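Putative endonuclease/exonuclease/phosphatase family protein (Bacteroides vulgatus ATCC 8482, PDB 3G6S) probably acts as a hydrolase of the endonuclease/exonuclease/phosphatase family, perhaps cleaving nucleic acids. Local coordinates at residues T95-D103 / S150-I158. Residues are numbered along the deposited sequence; the frame is centred on the assembly and turned at random.
Sequences TFWLAENPD and SALLIIRKI
Phe96, near the end of the edge strand 88-97, lays its ring against helix 144-161, where Leu153, Ile154 and Lys157 receive it. Lys157 bends at chi2 and chi3 (-69° and -70°), which folds its methylenes over one face of the ring. Lys157 CE stands 4.1 Å from the centroid of the Phe96 ring, a CH-pi contact. Lys157 CG rests 3.7 Å from Phe96 CZ. Ile154 CG1 meets the ring at its edge, near the ring plane, and Leu153 CD2 approaches Phe96 CE1 obliquely at 3.7 Å. The same Leu153 methyl touches Leu98 CD2 at 3.9 Å, and its other branch, CD1, lies 4.2 Å from Pro102 CG, so one leucine bridges the Phe96 ring and the loop residues Leu98 and Pro102. Leu98 packs CB and CD1 against Ser150, about one helical turn before Leu153; Ser150 OG is 3.3 Å from Leu98 CB but hydrogen-bonds to Ala146 O within its own helix. With alanine at Phe96 the Lys157 methylenes would probably lose the face they cover, and a gap would open beside Leu153.

Behind this layer, Leu98 centres an inverse gamma turn, and Trp97 N hydrogen-bonds to Pro102 O at 2.9 Å, closing the loop on whose helix-facing side Pro102 sits. Backbone hydrogen bonds of Phe96 with Ala118 and of Leu98 with Arg116 tie 95-103 to the adjacent strand 117-125 and the residue before it, while Ile154 reaches Val135, Thr137 and Val169 of the same sheet. With no hydrogen bond between 95-103 and 150-158, helix and sheet edge in this DNase I-like fold meet through apolar surfaces, to which even lysine contributes its hydrocarbon chain.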
loop_
_atom_site.group_PDB
_atom_site.type_symbol
_atom_site.label_atom_id
_atom_site.label_comp_id
_atom_site.label_asym_id
_atom_site.label_seq_id
_atom_site.Cartn_x
_atom_site.Cartn_y
_atom_site.Cartn_z
ATOM N N THR A 95 8.768 -6.698 8.765
ATOM C CA THR A 95 7.582 -7.256 8.142
ATOM C C THR A 95 7.103 -8.447 8.969
ATOM O O THR A 95 7.909 -9.265 9.391
ATOM C CB THR A 95 7.875 -7.652 6.657
ATOM O OG1 THR A 95 6.784 -8.417 6.128
ATOM C CG2 THR A 95 9.154 -8.446 6.554
ATOM N N PHE A 96 5.799 -8.512 9.237
ATOM C CA PHE A 96 5.232 -9.609 10.012
ATOM C C PHE A 96 4.128 -10.297 9.224
ATOM O O PHE A 96 3.595 -9.734 8.267
ATOM C CB PHE A 96 4.686 -9.106 11.354
ATOM C CG PHE A 96 3.651 -8.027 11.230
ATOM C CD1 PHE A 96 2.302 -8.345 11.060
ATOM C CD2 PHE A 96 4.029 -6.688 11.259
ATOM C CE1 PHE A 96 1.346 -7.342 10.915
ATOM C CE2 PHE A 96 3.085 -5.680 11.115
ATOM C CZ PHE A 96 1.739 -6.007 10.942
ATOM N N TRP A 97 3.784 -11.516 9.630
ATOM C CA TRP A 97 2.755 -12.293 8.945
ATOM C C TRP A 97 1.362 -12.135 9.535
ATOM O O TRP A 97 1.166 -12.263 10.744
ATOM C CB TRP A 97 3.170 -13.772 8.914
ATOM C CG TRP A 97 4.133 -14.041 7.817
ATOM C CD1 TRP A 97 3.857 -14.604 6.598
ATOM C CD2 TRP A 97 5.498 -13.615 7.760
ATOM N NE1 TRP A 97 4.967 -14.542 5.784
ATOM C CE2 TRP A 97 5.989 -13.943 6.475
ATOM C CE3 TRP A 97 6.356 -12.981 8.673
ATOM C CZ2 TRP A 97 7.294 -13.657 6.074
ATOM C CZ3 TRP A 97 7.660 -12.692 8.277
ATOM C CH2 TRP A 97 8.116 -13.034 6.984
ATOM N N LEU A 98 0.398 -11.838 8.666
ATOM C CA LEU A 98 -0.984 -11.666 9.091
ATOM C C LEU A 98 -1.545 -13.039 9.457
ATOM O O LEU A 98 -2.170 -13.719 8.640
ATOM C CB LEU A 98 -1.818 -11.020 7.969
ATOM C CG LEU A 98 -1.333 -9.652 7.442
ATOM C CD1 LEU A 98 -2.364 -9.068 6.470
ATOM C CD2 LEU A 98 -1.122 -8.687 8.606
ATOM N N ALA A 99 -1.292 -13.438 10.700
ATOM C CA ALA A 99 -1.732 -14.724 11.219
ATOM C C ALA A 99 -1.732 -14.704 12.743
ATOM O O ALA A 99 -1.421 -13.688 13.355
ATOM C CB ALA A 99 -0.812 -15.837 10.707
ATOM N N GLU A 100 -2.083 -15.835 13.342
ATOM C CA GLU A 100 -2.140 -15.965 14.789
ATOM C C GLU A 100 -0.787 -15.652 15.424
ATOM O O GLU A 100 -0.713 -15.234 16.578
ATOM C CB GLU A 100 -2.601 -17.376 15.151
ATOM C CG GLU A 100 -3.998 -17.721 14.607
ATOM C CD GLU A 100 -4.044 -17.932 13.086
ATOM O OE1 GLU A 100 -5.159 -17.954 12.520
ATOM O OE2 GLU A 100 -2.977 -18.094 12.453
ATOM N N ASN A 101 0.279 -15.856 14.658
ATOM C CA ASN A 101 1.633 -15.568 15.119
ATOM C C ASN A 101 2.376 -14.803 14.029
ATOM O O ASN A 101 2.975 -15.400 13.136
ATOM C CB ASN A 101 2.399 -16.849 15.424
ATOM C CG ASN A 101 3.789 -16.566 15.956
ATOM O OD1 ASN A 101 4.651 -17.447 15.992
ATOM N ND2 ASN A 101 4.014 -15.325 16.383
ATOM N N PRO A 102 2.355 -13.465 14.096
ATOM C CA PRO A 102 3.029 -12.635 13.095
ATOM C C PRO A 102 4.536 -12.840 12.966
ATOM O O PRO A 102 5.158 -12.294 12.055
ATOM C CB PRO A 102 2.665 -11.216 13.530
ATOM C CG PRO A 102 2.525 -11.346 15.015
ATOM C CD PRO A 102 1.745 -12.631 15.144
ATOM N N ASP A 103 5.126 -13.631 13.856
ATOM C CA ASP A 103 6.569 -13.870 13.808
ATOM C C ASP A 103 6.924 -15.170 13.092
ATOM O O ASP A 103 8.092 -15.426 12.815
ATOM C CB ASP A 103 7.156 -13.880 15.224
ATOM C CG ASP A 103 7.176 -12.499 15.864
ATOM O OD1 ASP A 103 7.509 -12.408 17.070
ATOM O OD2 ASP A 103 6.870 -11.505 15.163
ATOM N N SER A 150 -6.469 -9.387 10.642
ATOM C CA SER A 150 -5.345 -8.656 10.056
ATOM C C SER A 150 -5.426 -7.169 10.401
ATOM O O SER A 150 -4.407 -6.528 10.673
ATOM C CB SER A 150 -5.337 -8.827 8.534
ATOM O OG SER A 150 -4.976 -10.147 8.181
ATOM N N ALA A 151 -6.647 -6.634 10.390
ATOM C CA ALA A 151 -6.882 -5.234 10.702
ATOM C C ALA A 151 -6.550 -4.935 12.163
ATOM O O ALA A 151 -5.820 -3.992 12.465
ATOM C CB ALA A 151 -8.322 -4.879 10.403
ATOM N N LEU A 152 -7.084 -5.742 13.072
ATOM C CA LEU A 152 -6.826 -5.551 14.492
ATOM C C LEU A 152 -5.333 -5.718 14.777
ATOM O O LEU A 152 -4.769 -5.005 15.601
ATOM C CB LEU A 152 -7.636 -6.558 15.315
ATOM C CG LEU A 152 -9.149 -6.319 15.274
ATOM C CD1 LEU A 152 -9.919 -7.617 15.486
ATOM C CD2 LEU A 152 -9.507 -5.289 16.308
ATOM N N LEU A 153 -4.698 -6.652 14.080
ATOM C CA LEU A 153 -3.281 -6.904 14.269
ATOM C C LEU A 153 -2.459 -5.674 13.895
ATOM O O LEU A 153 -1.536 -5.290 14.613
ATOM C CB LEU A 153 -2.858 -8.106 13.423
ATOM C CG LEU A 153 -1.363 -8.398 13.265
ATOM C CD1 LEU A 153 -0.721 -8.647 14.618
ATOM C CD2 LEU A 153 -1.193 -9.601 12.356
ATOM N N ILE A 154 -2.803 -5.050 12.776
ATOM C CA ILE A 154 -2.092 -3.862 12.327
ATOM C C ILE A 154 -2.230 -2.740 13.352
ATOM O O ILE A 154 -1.244 -2.088 13.698
ATOM C CB ILE A 154 -2.619 -3.403 10.948
ATOM C CG1 ILE A 154 -2.202 -4.423 9.888
ATOM C CG2 ILE A 154 -2.084 -2.005 10.597
ATOM C CD1 ILE A 154 -2.858 -4.223 8.536
ATOM N N ILE A 155 -3.444 -2.527 13.847
ATOM C CA ILE A 155 -3.656 -1.489 14.845
ATOM C C ILE A 155 -2.756 -1.716 16.053
ATOM O O ILE A 155 -2.097 -0.787 16.520
ATOM C CB ILE A 155 -5.131 -1.424 15.314
ATOM C CG1 ILE A 155 -6.025 -0.954 14.162
ATOM C CG2 ILE A 155 -5.264 -0.472 16.494
ATOM C CD1 ILE A 155 -7.467 -0.687 14.554
ATOM N N ARG A 156 -2.703 -2.948 16.549
ATOM C CA ARG A 156 -1.853 -3.256 17.703
ATOM C C ARG A 156 -0.364 -3.021 17.443
ATOM O O ARG A 156 0.387 -2.723 18.368
ATOM C CB ARG A 156 -2.059 -4.706 18.151
ATOM C CG ARG A 156 -3.466 -5.020 18.617
ATOM C CD ARG A 156 -3.451 -6.236 19.522
ATOM N NE ARG A 156 -2.920 -7.421 18.855
ATOM C CZ ARG A 156 -3.614 -8.177 18.006
ATOM N NH1 ARG A 156 -4.875 -7.871 17.722
ATOM N NH2 ARG A 156 -3.047 -9.241 17.447
ATOM N N LYS A 157 0.056 -3.161 16.186
ATOM C CA LYS A 157 1.455 -2.961 15.823
ATOM C C LYS A 157 1.771 -1.474 15.687
ATOM O O LYS A 157 2.898 -1.050 15.940
ATOM C CB LYS A 157 1.769 -3.674 14.512
ATOM C CG LYS A 157 1.427 -5.162 14.529
ATOM C CD LYS A 157 2.336 -5.972 15.456
ATOM C CE LYS A 157 3.754 -6.056 14.903
ATOM N NZ LYS A 157 4.614 -6.992 15.675
ATOM N N ILE A 158 0.780 -0.683 15.280
ATOM C CA ILE A 158 0.988 0.748 15.147
ATOM C C ILE A 158 1.133 1.345 16.539
ATOM O O ILE A 158 1.979 2.215 16.756
ATOM C CB ILE A 158 -0.183 1.445 14.428
ATOM C CG1 ILE A 158 -0.159 1.113 12.937
ATOM C CG2 ILE A 158 -0.091 2.950 14.629
ATOM C CD1 ILE A 158 -1.441 1.572 12.190
#